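Local coordinates for protein organophosphorus hydrolase (Pseudomonas pseudoalcaligenes, PDB 4LE6) that is a zinc-dependent hydrolase of the metallo-beta-lactamase superfamily and probably cleaves organophosphate triesters at a two-zinc site, at residues 247-250 / 255-258; 100-105 / 155-160; 288-293 / 310-315. All blocks are in the same frame, centred on the assembly; numbering follows the deposited sequence.

Overall arrangement
The three contacts belong to one alpha-beta/beta-alpha sandwich with a two-zinc site. Contact 1 holds Asp247, which bridges both metals. Contact 3 borders it, with centres about 11 Å apart. The two meet directly: Phe256 O lies 2.8 Å from Tyr310 N, a probable hydrogen bond, and Phe256 CE2 lies 3.5 Å from Trp312 CB. Contact 2 lies on the opposite side of the chain's centre from both, its own centre about 27 Å from that of contact 1 and about 24 Å from that of contact 3. It approaches the metals through the loop at 104-105, where the Thr105 side chain is about 11 Å from a zinc ion.

Contact 1: 247-250 / 255-258; sequences DILL and QFAK. With ZN (zinc ion), chain J; ZN (zinc ion), chain K.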
ATOM      1  N   ASP A 247      -4.581 -16.961   8.784  1.00 19.50           N
ATOM      2  CA  ASP A 247      -4.650 -17.526   7.449  1.00 21.13           C
ATOM      3  C   ASP A 247      -6.087 -17.829   6.987  1.00 24.20           C
ATOM      4  O   ASP A 247      -6.333 -18.834   6.309  1.00 22.85           O
ATOM      5  CB  ASP A 247      -3.781 -18.786   7.403  1.00 20.82           C
ATOM      6  CG  ASP A 247      -2.294 -18.466   7.342  1.00 22.96           C
ATOM      7  OD1 ASP A 247      -1.923 -17.309   7.629  1.00 20.02           O
ATOM      8  OD2 ASP A 247      -1.500 -19.376   7.016  1.00 20.55           O
ATOM      9  N   ILE A 248      -7.022 -16.948   7.336  1.00 23.90           N
ATOM     10  CA  ILE A 248      -8.396 -17.000   6.809  1.00 25.24           C
ATOM     11  C   ILE A 248      -8.399 -17.104   5.294  1.00 26.17           C
ATOM     12  O   ILE A 248      -9.234 -17.779   4.698  1.00 26.42           O
ATOM     13  CB  ILE A 248      -9.177 -15.717   7.195  1.00 26.70           C
ATOM     14  CG1 ILE A 248      -9.338 -15.642   8.710  1.00 28.59           C
ATOM     15  CG2 ILE A 248     -10.545 -15.646   6.479  1.00 27.34           C
ATOM     16  CD1 ILE A 248      -9.944 -16.912   9.348  1.00 30.79           C
ATOM     17  N   LEU A 249      -7.459 -16.432   4.653  1.00 24.98           N
ATOM     18  CA  LEU A 249      -7.281 -16.660   3.239  1.00 28.22           C
ATOM     19  C   LEU A 249      -5.859 -16.356   2.854  1.00 25.24           C
ATOM     20  O   LEU A 249      -5.131 -15.663   3.562  1.00 24.26           O
ATOM     21  CB  LEU A 249      -8.290 -15.887   2.389  1.00 32.36           C
ATOM     22  CG  LEU A 249      -8.327 -14.364   2.432  1.00 31.63           C
ATOM     23  CD1 LEU A 249      -7.407 -13.761   1.367  1.00 27.53           C
ATOM     24  CD2 LEU A 249      -9.760 -13.908   2.223  1.00 29.88           C
ATOM     25  N   LEU A 250      -5.485 -16.943   1.737  1.00 23.08           N
ATOM     26  CA  LEU A 250      -4.121 -16.977   1.272  1.00 29.86           C
ATOM     27  C   LEU A 250      -3.911 -16.139   0.017  1.00 29.31           C
ATOM     28  O   LEU A 250      -2.786 -15.760  -0.275  1.00 27.96           O
ATOM     29  CB  LEU A 250      -3.770 -18.418   0.945  1.00 38.16           C
ATOM     30  CG  LEU A 250      -2.394 -18.871   1.410  1.00 52.75           C
ATOM     31  CD1 LEU A 250      -2.504 -19.578   2.761  1.00 53.28           C
ATOM     32  CD2 LEU A 250      -1.815 -19.763   0.339  1.00 64.60           C
ATOM     33  N   GLN A 255      -9.864 -15.255  -3.265  1.00 24.81           N
ATOM     34  CA  GLN A 255     -10.687 -15.795  -2.188  1.00 28.62           C
ATOM     35  C   GLN A 255     -11.613 -14.781  -1.513  1.00 28.19           C
ATOM     36  O   GLN A 255     -12.462 -15.166  -0.718  1.00 25.65           O
ATOM     37  CB  GLN A 255      -9.800 -16.467  -1.136  1.00 28.77           C
ATOM     38  CG  GLN A 255      -9.081 -17.722  -1.649  1.00 27.84           C
ATOM     39  CD  GLN A 255      -8.200 -18.354  -0.587  1.00 27.48           C
ATOM     40  OE1 GLN A 255      -7.173 -17.798  -0.219  1.00 27.16           O
ATOM     41  NE2 GLN A 255      -8.612 -19.502  -0.073  1.00 26.37           N
ATOM     42  N   PHE A 256     -11.442 -13.492  -1.793  1.00 25.79           N
ATOM     43  CA  PHE A 256     -12.477 -12.528  -1.447  1.00 25.47           C
ATOM     44  C   PHE A 256     -13.613 -12.689  -2.441  1.00 27.50           C
ATOM     45  O   PHE A 256     -14.768 -12.911  -2.047  1.00 26.83           O
ATOM     46  CB  PHE A 256     -11.935 -11.105  -1.454  1.00 24.50           C
ATOM     47  CG  PHE A 256     -11.131 -10.757  -0.224  1.00 22.81           C
ATOM     48  CD1 PHE A 256     -11.764 -10.418   0.956  1.00 21.49           C
ATOM     49  CD2 PHE A 256      -9.746 -10.751  -0.257  1.00 21.01           C
ATOM     50  CE1 PHE A 256     -11.023 -10.079   2.094  1.00 21.39           C
ATOM     51  CE2 PHE A 256      -9.004 -10.419   0.872  1.00 22.87           C
ATOM     52  CZ  PHE A 256      -9.643 -10.086   2.048  1.00 21.53           C
ATOM     53  N   ALA A 257     -13.292 -12.627  -3.732  1.00 26.27           N
ATOM     54  CA  ALA A 257     -14.324 -12.790  -4.759  1.00 26.49           C
ATOM     55  C   ALA A 257     -14.976 -14.182  -4.707  1.00 27.74           C
ATOM     56  O   ALA A 257     -16.183 -14.320  -4.915  1.00 27.96           O
ATOM     57  CB  ALA A 257     -13.750 -12.530  -6.135  1.00 27.76           C
ATOM     58  N   LYS A 258     -14.174 -15.211  -4.437  1.00 27.30           N
ATOM     59  CA  LYS A 258     -14.665 -16.592  -4.415  1.00 28.74           C
ATOM     60  C   LYS A 258     -14.155 -17.337  -3.175  1.00 27.66           C
ATOM     61  O   LYS A 258     -13.210 -18.129  -3.252  1.00 26.91           O
ATOM     62  CB  LYS A 258     -14.261 -17.296  -5.708  1.00 32.83           C
ATOM     63  CG  LYS A 258     -14.815 -16.570  -6.934  1.00 38.37           C
ATOM     64  CD  LYS A 258     -14.890 -17.455  -8.169  1.00 47.65           C
ATOM     65  CE  LYS A 258     -15.471 -16.686  -9.363  1.00 58.10           C
ATOM     66  NZ  LYS A 258     -15.315 -17.417 -10.655  1.00 66.81           N
TER
HETATM   67 ZN    ZN J 405      -0.914 -21.438   7.671  1.00 24.94          ZN
HETATM   68 ZN    ZN K 406       0.545 -18.791   6.790  1.00 20.50          ZN
HETATM   69  O   HOH W   1       0.820 -20.596   6.757  1.00 14.52           O
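Leu249 and Leu250 meet Gln255 and Phe256 across a short loop and helical turn that directly follows a zinc ligand. The ligand is Asp247. Asp247 OD2 bridges both metals, at 2.2 Å from the zinc ion of chain J and 2.1 Å from that of chain K. A water also bridges the two metals. His139, His141 and His226 complete the protein ligands of the chain J zinc; Asp143, His144 and His294 complete those of the chain K zinc. Ile248 O takes a hydrogen bond from Arg276 NH2 on helix 269-286. Leu249 carries the apolar part. Leu249 CD2 stands over the centre of the Phe256 ring, 3.8 Å from the centroid and 10° off the normal, a CH-pi contact. Leu249 CD1 reaches the rim of the same ring, 3.7 Å from Phe256 CE2. Leu249 CG sits between the backbone N and the carbonyl carbon (chi1 61°), which sends both methyls to that one ring. Leu249 CB also lies 3.4 Å from Gln255 OE1. Leu250 gives the polar link. Leu250 N donates to Gln255 OE1 at 2.7 Å, with an N-H...O angle of 160°. The donor is tilted slightly from the carbonyl plane. Asn251 N donates to this same oxygen, and Gln255 NE2 binds Val261 O, so both ends of the buried amide are engaged. The Leu250 side chain lies about 4 Å from those of His226 and His294. This is the loop after strand 240-246 that carries the bridging aspartate of the two-zinc site in the metallo-beta-lactamase fold.

Contact 2: 100-105 / 155-160; sequences LVLIDT and PAYPNA
Leu102 presses one methyl onto a face of the Tyr157 ring. Leu102 CD2 is 3.7 Å from the Tyr157 ring centroid and 23° off the normal, which makes a CH-pi contact. It does not sit over the middle. Leu102 CD2 is shifted toward the hydroxyl end, 3.4 Å from Tyr157 CZ and 3.5 Å from Tyr157 CE2. The two side chains cross at about a right angle. Leu102 has CG anti to the backbone N (chi1 176°), which carries the methyl out from strand 100-103 to the ring. Thr105 CG2 comes up obliquely at 4.3 Å from Tyr157 CE2. A water joins the same two residues. It donates to Thr105 O at 3.0 Å and hydrogen-bonds Tyr157 OH at 2.6 Å, lying at the ring edge and in its plane.

The next shell fixes these groups. Tyr157 begins a type I turn closed by Ala160 N to Tyr157 O at 3.1 Å. Its side chain also packs on Val118 and Leu122 of helix 118-124 and on Val135 of strand 134-136. Leu102 is held in the sheet by backbone bonds to Thr134 and Leu136. Thr105 OG1 binds His144 O, and Asp104 OD2 binds His144 ND1, so the loop just after strand 100-103 holds this zinc ligand by backbone and imidazole.

The chemistry is therefore split. The ring is held by apolar contacts, while its hydroxyl, in a buried residue, is tied through one water to the loop. That water links Tyr157 to a segment that also holds Asp104, a second-shell partner of His144.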
ATOM      1  N   LEU A 100       2.766  -4.953  25.213  1.00 21.46           N
ATOM      2  CA  LEU A 100       3.294  -4.978  23.857  1.00 21.66           C
ATOM      3  C   LEU A 100       3.133  -6.406  23.360  1.00 23.24           C
ATOM      4  O   LEU A 100       3.744  -7.338  23.891  1.00 23.95           O
ATOM      5  CB  LEU A 100       4.753  -4.528  23.799  1.00 22.52           C
ATOM      6  CG  LEU A 100       5.326  -4.402  22.382  1.00 24.35           C
ATOM      7  CD1 LEU A 100       4.662  -3.269  21.577  1.00 24.95           C
ATOM      8  CD2 LEU A 100       6.816  -4.186  22.447  1.00 23.27           C
ATOM      9  N   VAL A 101       2.284  -6.569  22.351  1.00 21.79           N
ATOM     10  CA  VAL A 101       1.838  -7.884  21.924  1.00 21.74           C
ATOM     11  C   VAL A 101       2.217  -8.131  20.480  1.00 21.24           C
ATOM     12  O   VAL A 101       1.875  -7.348  19.596  1.00 24.16           O
ATOM     13  CB  VAL A 101       0.291  -8.017  22.050  1.00 23.13           C
ATOM     14  CG1 VAL A 101      -0.163  -9.418  21.648  1.00 22.28           C
ATOM     15  CG2 VAL A 101      -0.158  -7.708  23.463  1.00 25.26           C
ATOM     16  N   LEU A 102       2.887  -9.246  20.230  1.00 18.43           N
ATOM     17  CA  LEU A 102       3.233  -9.615  18.869  1.00 20.01           C
ATOM     18  C   LEU A 102       2.339 -10.782  18.427  1.00 21.85           C
ATOM     19  O   LEU A 102       2.249 -11.783  19.132  1.00 24.65           O
ATOM     20  CB  LEU A 102       4.717  -9.996  18.811  1.00 20.09           C
ATOM     21  CG  LEU A 102       5.216 -10.503  17.463  1.00 20.73           C
ATOM     22  CD1 LEU A 102       5.066  -9.418  16.397  1.00 20.56           C
ATOM     23  CD2 LEU A 102       6.669 -10.971  17.583  1.00 22.64           C
ATOM     24  N   ILE A 103       1.671 -10.651  17.283  1.00 21.76           N
ATOM     25  CA  ILE A 103       0.876 -11.736  16.717  1.00 23.14           C
ATOM     26  C   ILE A 103       1.605 -12.305  15.496  1.00 21.24           C
ATOM     27  O   ILE A 103       1.810 -11.590  14.502  1.00 21.17           O
ATOM     28  CB  ILE A 103      -0.525 -11.261  16.293  1.00 26.91           C
ATOM     29  CG1 ILE A 103      -1.221 -10.530  17.447  1.00 27.50           C
ATOM     30  CG2 ILE A 103      -1.374 -12.439  15.865  1.00 27.02           C
ATOM     31  CD1 ILE A 103      -1.002  -9.029  17.477  1.00 26.43           C
ATOM     32  N   ASP A 104       1.967 -13.585  15.609  1.00 19.96           N
ATOM     33  CA  ASP A 104       2.784 -14.335  14.659  1.00 16.87           C
ATOM     34  C   ASP A 104       4.186 -13.758  14.568  1.00 17.90           C
ATOM     35  O   ASP A 104       4.435 -12.666  15.066  1.00 17.22           O
ATOM     36  CB  ASP A 104       2.089 -14.468  13.311  1.00 17.79           C
ATOM     37  CG  ASP A 104       0.871 -15.372  13.391  1.00 22.37           C
ATOM     38  OD1 ASP A 104       0.777 -16.127  14.386  1.00 20.37           O
ATOM     39  OD2 ASP A 104       0.023 -15.354  12.467  1.00 22.68           O
ATOM     40  N   THR A 105       5.107 -14.518  13.987  1.00 20.16           N
ATOM     41  CA  THR A 105       6.522 -14.189  14.081  1.00 20.30           C
ATOM     42  C   THR A 105       7.279 -14.412  12.795  1.00 19.99           C
ATOM     43  O   THR A 105       8.511 -14.312  12.764  1.00 24.00           O
ATOM     44  CB  THR A 105       7.226 -15.033  15.168  1.00 23.54           C
ATOM     45  OG1 THR A 105       7.297 -16.408  14.758  1.00 24.47           O
ATOM     46  CG2 THR A 105       6.496 -14.917  16.469  1.00 24.16           C
ATOM     47  N   PRO A 155      15.905 -17.702  22.142  1.00 26.49           N
ATOM     48  CA  PRO A 155      14.523 -17.239  21.942  1.00 24.73           C
ATOM     49  C   PRO A 155      14.485 -15.862  21.275  1.00 23.93           C
ATOM     50  O   PRO A 155      15.187 -14.958  21.707  1.00 24.63           O
ATOM     51  CB  PRO A 155      13.971 -17.138  23.368  1.00 31.47           C
ATOM     52  CG  PRO A 155      14.937 -17.900  24.244  1.00 37.89           C
ATOM     53  CD  PRO A 155      16.261 -17.791  23.572  1.00 34.16           C
ATOM     54  N   ALA A 156      13.693 -15.693  20.223  1.00 23.12           N
ATOM     55  CA  ALA A 156      13.608 -14.400  19.577  1.00 24.32           C
ATOM     56  C   ALA A 156      12.995 -13.360  20.525  1.00 25.37           C
ATOM     57  O   ALA A 156      13.435 -12.208  20.552  1.00 24.43           O
ATOM     58  CB  ALA A 156      12.803 -14.500  18.299  1.00 24.69           C
ATOM     59  N   TYR A 157      12.000 -13.787  21.309  1.00 25.25           N
ATOM     60  CA  TYR A 157      11.262 -12.917  22.238  1.00 25.83           C
ATOM     61  C   TYR A 157      11.370 -13.482  23.661  1.00 23.20           C
ATOM     62  O   TYR A 157      10.432 -14.070  24.201  1.00 25.45           O
ATOM     63  CB  TYR A 157       9.821 -12.753  21.749  1.00 26.50           C
ATOM     64  CG  TYR A 157       9.848 -12.236  20.335  1.00 21.51           C
ATOM     65  CD1 TYR A 157      10.142 -10.895  20.075  1.00 18.87           C
ATOM     66  CD2 TYR A 157       9.679 -13.081  19.255  1.00 20.72           C
ATOM     67  CE1 TYR A 157      10.235 -10.421  18.802  1.00 18.06           C
ATOM     68  CE2 TYR A 157       9.770 -12.595  17.942  1.00 17.36           C
ATOM     69  CZ  TYR A 157      10.045 -11.269  17.728  1.00 19.30           C
ATOM     70  OH  TYR A 157      10.135 -10.746  16.442  1.00 20.44           O
ATOM     71  N   PRO A 158      12.545 -13.307  24.268  1.00 21.69           N
ATOM     72  CA  PRO A 158      12.905 -14.033  25.496  1.00 22.42           C
ATOM     73  C   PRO A 158      12.098 -13.656  26.739  1.00 23.96           C
ATOM     74  O   PRO A 158      12.171 -14.370  27.743  1.00 25.60           O
ATOM     75  CB  PRO A 158      14.373 -13.644  25.703  1.00 22.25           C
ATOM     76  CG  PRO A 158      14.503 -12.305  25.062  1.00 20.84           C
ATOM     77  CD  PRO A 158      13.641 -12.435  23.811  1.00 22.68           C
ATOM     78  N   ASN A 159      11.385 -12.535  26.702  1.00 23.19           N
ATOM     79  CA  ASN A 159      10.613 -12.104  27.857  1.00 24.21           C
ATOM     80  C   ASN A 159       9.112 -12.270  27.657  1.00 24.09           C
ATOM     81  O   ASN A 159       8.318 -11.821  28.491  1.00 21.98           O
ATOM     82  CB  ASN A 159      10.953 -10.655  28.178  1.00 23.79           C
ATOM     83  CG  ASN A 159      12.430 -10.471  28.450  1.00 27.23           C
ATOM     84  OD1 ASN A 159      13.071 -11.323  29.069  1.00 26.94           O
ATOM     85  ND2 ASN A 159      12.981  -9.370  27.981  1.00 27.55           N
ATOM     86  N   ALA A 160       8.733 -12.929  26.563  1.00 24.76           N
ATOM     87  CA  ALA A 160       7.339 -13.015  26.186  1.00 24.47           C
ATOM     88  C   ALA A 160       6.667 -14.262  26.707  1.00 24.18           C
ATOM     89  O   ALA A 160       7.259 -15.346  26.775  1.00 23.23           O
ATOM     90  CB  ALA A 160       7.181 -12.941  24.669  1.00 23.44           C
TER
HETATM   91  O   HOH W   2      10.162 -12.590  14.615  1.00 20.82           O

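Contact 3: 288-293 / 310-315; sequences LWVAGA and YAWVPV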
ATOM      1  N   LEU A 288     -15.036  -3.995  10.565  1.00 28.87           N
ATOM      2  CA  LEU A 288     -13.866  -3.957  11.435  1.00 33.25           C
ATOM      3  C   LEU A 288     -12.621  -3.905  10.585  1.00 26.52           C
ATOM      4  O   LEU A 288     -12.655  -4.226   9.397  1.00 22.30           O
ATOM      5  CB  LEU A 288     -13.836  -5.139  12.398  1.00 42.88           C
ATOM      6  CG  LEU A 288     -14.150  -6.520  11.837  1.00 47.09           C
ATOM      7  CD1 LEU A 288     -12.992  -7.047  11.007  1.00 55.38           C
ATOM      8  CD2 LEU A 288     -14.483  -7.461  12.976  1.00 40.32           C
ATOM      9  N   TRP A 289     -11.530  -3.447  11.178  1.00 21.75           N
ATOM     10  CA  TRP A 289     -10.249  -3.495  10.500  1.00 21.35           C
ATOM     11  C   TRP A 289      -9.776  -4.950  10.521  1.00 24.20           C
ATOM     12  O   TRP A 289     -10.019  -5.683  11.482  1.00 27.18           O
ATOM     13  CB  TRP A 289      -9.212  -2.633  11.217  1.00 20.14           C
ATOM     14  CG  TRP A 289      -9.389  -1.157  11.097  1.00 26.96           C
ATOM     15  CD1 TRP A 289      -9.987  -0.328  11.997  1.00 28.32           C
ATOM     16  CD2 TRP A 289      -8.926  -0.320  10.026  1.00 30.48           C
ATOM     17  NE1 TRP A 289      -9.928   0.973  11.555  1.00 28.85           N
ATOM     18  CE2 TRP A 289      -9.290   1.004  10.345  1.00 29.63           C
ATOM     19  CE3 TRP A 289      -8.241  -0.564   8.834  1.00 31.84           C
ATOM     20  CZ2 TRP A 289      -8.992   2.087   9.510  1.00 29.23           C
ATOM     21  CZ3 TRP A 289      -7.951   0.504   8.004  1.00 32.57           C
ATOM     22  CH2 TRP A 289      -8.324   1.813   8.345  1.00 30.37           C
ATOM     23  N   VAL A 290      -9.061  -5.344   9.481  1.00 22.48           N
ATOM     24  CA  VAL A 290      -8.510  -6.682   9.383  1.00 20.13           C
ATOM     25  C   VAL A 290      -6.996  -6.575   9.207  1.00 20.57           C
ATOM     26  O   VAL A 290      -6.512  -5.675   8.515  1.00 20.63           O
ATOM     27  CB  VAL A 290      -9.158  -7.422   8.210  1.00 18.54           C
ATOM     28  CG1 VAL A 290      -8.381  -8.667   7.848  1.00 20.42           C
ATOM     29  CG2 VAL A 290     -10.617  -7.768   8.556  1.00 23.63           C
ATOM     30  N   ALA A 291      -6.267  -7.473   9.864  1.00 22.10           N
ATOM     31  CA  ALA A 291      -4.820  -7.619   9.682  1.00 21.11           C
ATOM     32  C   ALA A 291      -4.547  -9.066   9.259  1.00 20.33           C
ATOM     33  O   ALA A 291      -4.750  -9.993  10.063  1.00 20.20           O
ATOM     34  CB  ALA A 291      -4.092  -7.290  10.978  1.00 21.62           C
ATOM     35  N   GLY A 292      -4.117  -9.260   8.009  1.00 23.25           N
ATOM     36  CA  GLY A 292      -4.070 -10.584   7.408  1.00 18.19           C
ATOM     37  C   GLY A 292      -2.676 -11.034   7.034  1.00 17.83           C
ATOM     38  O   GLY A 292      -1.982 -10.409   6.216  1.00 18.81           O
ATOM     39  N   ALA A 293      -2.291 -12.175   7.583  1.00 17.74           N
ATOM     40  CA  ALA A 293      -0.932 -12.675   7.464  1.00 18.64           C
ATOM     41  C   ALA A 293      -0.454 -12.803   6.029  1.00 20.66           C
ATOM     42  O   ALA A 293       0.752 -12.697   5.754  1.00 17.87           O
ATOM     43  CB  ALA A 293      -0.815 -14.012   8.161  1.00 21.20           C
ATOM     44  N   TYR A 310     -16.817 -10.963  -1.862  1.00 25.92           N
ATOM     45  CA  TYR A 310     -16.341  -9.821  -1.090  1.00 25.30           C
ATOM     46  C   TYR A 310     -15.223  -9.105  -1.830  1.00 25.66           C
ATOM     47  O   TYR A 310     -14.764  -9.577  -2.865  1.00 25.55           O
ATOM     48  CB  TYR A 310     -15.831 -10.285   0.289  1.00 24.23           C
ATOM     49  CG  TYR A 310     -16.921 -10.938   1.117  1.00 24.89           C
ATOM     50  CD1 TYR A 310     -17.220 -12.287   0.967  1.00 25.50           C
ATOM     51  CD2 TYR A 310     -17.672 -10.200   2.021  1.00 25.05           C
ATOM     52  CE1 TYR A 310     -18.244 -12.889   1.708  1.00 26.38           C
ATOM     53  CE2 TYR A 310     -18.703 -10.799   2.762  1.00 25.87           C
ATOM     54  CZ  TYR A 310     -18.980 -12.137   2.589  1.00 26.39           C
ATOM     55  OH  TYR A 310     -19.981 -12.741   3.309  1.00 29.97           O
ATOM     56  N   ALA A 311     -14.798  -7.967  -1.289  1.00 25.06           N
ATOM     57  CA  ALA A 311     -13.650  -7.236  -1.808  1.00 25.63           C
ATOM     58  C   ALA A 311     -12.802  -6.766  -0.633  1.00 24.00           C
ATOM     59  O   ALA A 311     -13.328  -6.490   0.447  1.00 26.59           O
ATOM     60  CB  ALA A 311     -14.095  -6.053  -2.650  1.00 30.44           C
ATOM     61  N   TRP A 312     -11.493  -6.693  -0.854  1.00 22.65           N
ATOM     62  CA  TRP A 312     -10.529  -6.202   0.130  1.00 23.75           C
ATOM     63  C   TRP A 312     -10.234  -4.745  -0.186  1.00 22.69           C
ATOM     64  O   TRP A 312     -10.007  -4.413  -1.342  1.00 25.50           O
ATOM     65  CB  TRP A 312      -9.247  -7.012  -0.002  1.00 24.37           C
ATOM     66  CG  TRP A 312      -8.096  -6.551   0.835  1.00 22.67           C
ATOM     67  CD1 TRP A 312      -6.860  -6.162   0.393  1.00 23.41           C
ATOM     68  CD2 TRP A 312      -8.046  -6.481   2.269  1.00 18.61           C
ATOM     69  NE1 TRP A 312      -6.056  -5.829   1.470  1.00 21.62           N
ATOM     70  CE2 TRP A 312      -6.764  -6.018   2.626  1.00 18.87           C
ATOM     71  CE3 TRP A 312      -8.967  -6.753   3.286  1.00 20.08           C
ATOM     72  CZ2 TRP A 312      -6.381  -5.823   3.954  1.00 18.43           C
ATOM     73  CZ3 TRP A 312      -8.578  -6.553   4.612  1.00 22.64           C
ATOM     74  CH2 TRP A 312      -7.303  -6.098   4.924  1.00 21.87           C
ATOM     75  N   VAL A 313     -10.272  -3.887   0.829  1.00 22.02           N
ATOM     76  CA  VAL A 313      -9.970  -2.476   0.664  1.00 21.57           C
ATOM     77  C   VAL A 313      -8.797  -2.141   1.567  1.00 23.00           C
ATOM     78  O   VAL A 313      -8.953  -2.045   2.790  1.00 23.55           O
ATOM     79  CB  VAL A 313     -11.174  -1.578   0.992  1.00 23.05           C
ATOM     80  CG1 VAL A 313     -10.809  -0.101   0.773  1.00 23.11           C
ATOM     81  CG2 VAL A 313     -12.355  -1.949   0.109  1.00 25.84           C
ATOM     82  N   PRO A 314      -7.598  -2.002   0.975  1.00 23.58           N
ATOM     83  CA  PRO A 314      -6.422  -1.746   1.813  1.00 23.08           C
ATOM     84  C   PRO A 314      -6.424  -0.329   2.356  1.00 23.42           C
ATOM     85  O   PRO A 314      -6.934   0.587   1.711  1.00 19.61           O
ATOM     86  CB  PRO A 314      -5.252  -1.939   0.849  1.00 21.00           C
ATOM     87  CG  PRO A 314      -5.836  -1.658  -0.531  1.00 23.25           C
ATOM     88  CD  PRO A 314      -7.276  -2.045  -0.463  1.00 25.19           C
ATOM     89  N   VAL A 315      -5.860  -0.156   3.542  1.00 20.13           N
ATOM     90  CA  VAL A 315      -5.728   1.162   4.123  1.00 22.11           C
ATOM     91  C   VAL A 315      -4.886   2.042   3.208  1.00 22.94           C
ATOM     92  O   VAL A 315      -3.989   1.564   2.492  1.00 20.84           O
ATOM     93  CB  VAL A 315      -5.077   1.077   5.517  1.00 21.05           C
ATOM     94  CG1 VAL A 315      -3.652   0.618   5.397  1.00 20.11           C
ATOM     95  CG2 VAL A 315      -5.171   2.402   6.244  1.00 26.12           C
TER
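Two tryptophan-valine pairs carry this contact, Val290 with Trp312 and Trp289 with Val315. In both, the ends of the six-membered part of the indole do the touching. The pairs sit on opposite faces of strand 289-292.

The apolar contacts come first. Val290 CB lies 3.7 Å from Trp312 CZ3, and Val290 CG1 lies 3.9 Å from the same atom. The branch of the valine thus meets the far rim of the indole. With chi1 at 174° the Trp312 indole swings opposite the main-chain N and spans the gap to strand 289-292. At the other pair, Val315 CG2 is 3.8 Å from both CZ3 and CH2 of Trp289, and Val315 CB is equally near CZ3. The methyl approaches that ring obliquely, and the two side chains cross at about a right angle.

The polar element is slight. Val290 O lies at the edge of the Trp312 ring, in its plane, 3.7 Å from CH2. This is a carbonyl facing an aromatic rim, and no hydrogen bond joins the two segments. Backbone bonding goes to neighbouring strands instead: Val290 pairs with Gly301, and Trp289 and Ala291 pair with strand 240-246.

Each indole has a further ring neighbour. Trp289 meets His302, with planes at about 45°. Trp312 meets Phe256, with planes at about 25°. Trp312 also packs on Leu295, just past the zinc ligand His294.

Strand 300-305 lies between the two strands in the sheet order. The nearest CA atoms, of Trp289 and Val315, stay 9.1 Å apart, and the indoles span the gap. This is a next-but-one strand contact in the mixed sheet of the metallo-beta-lactamase fold, 289-292 with 310-314 and the residue after it.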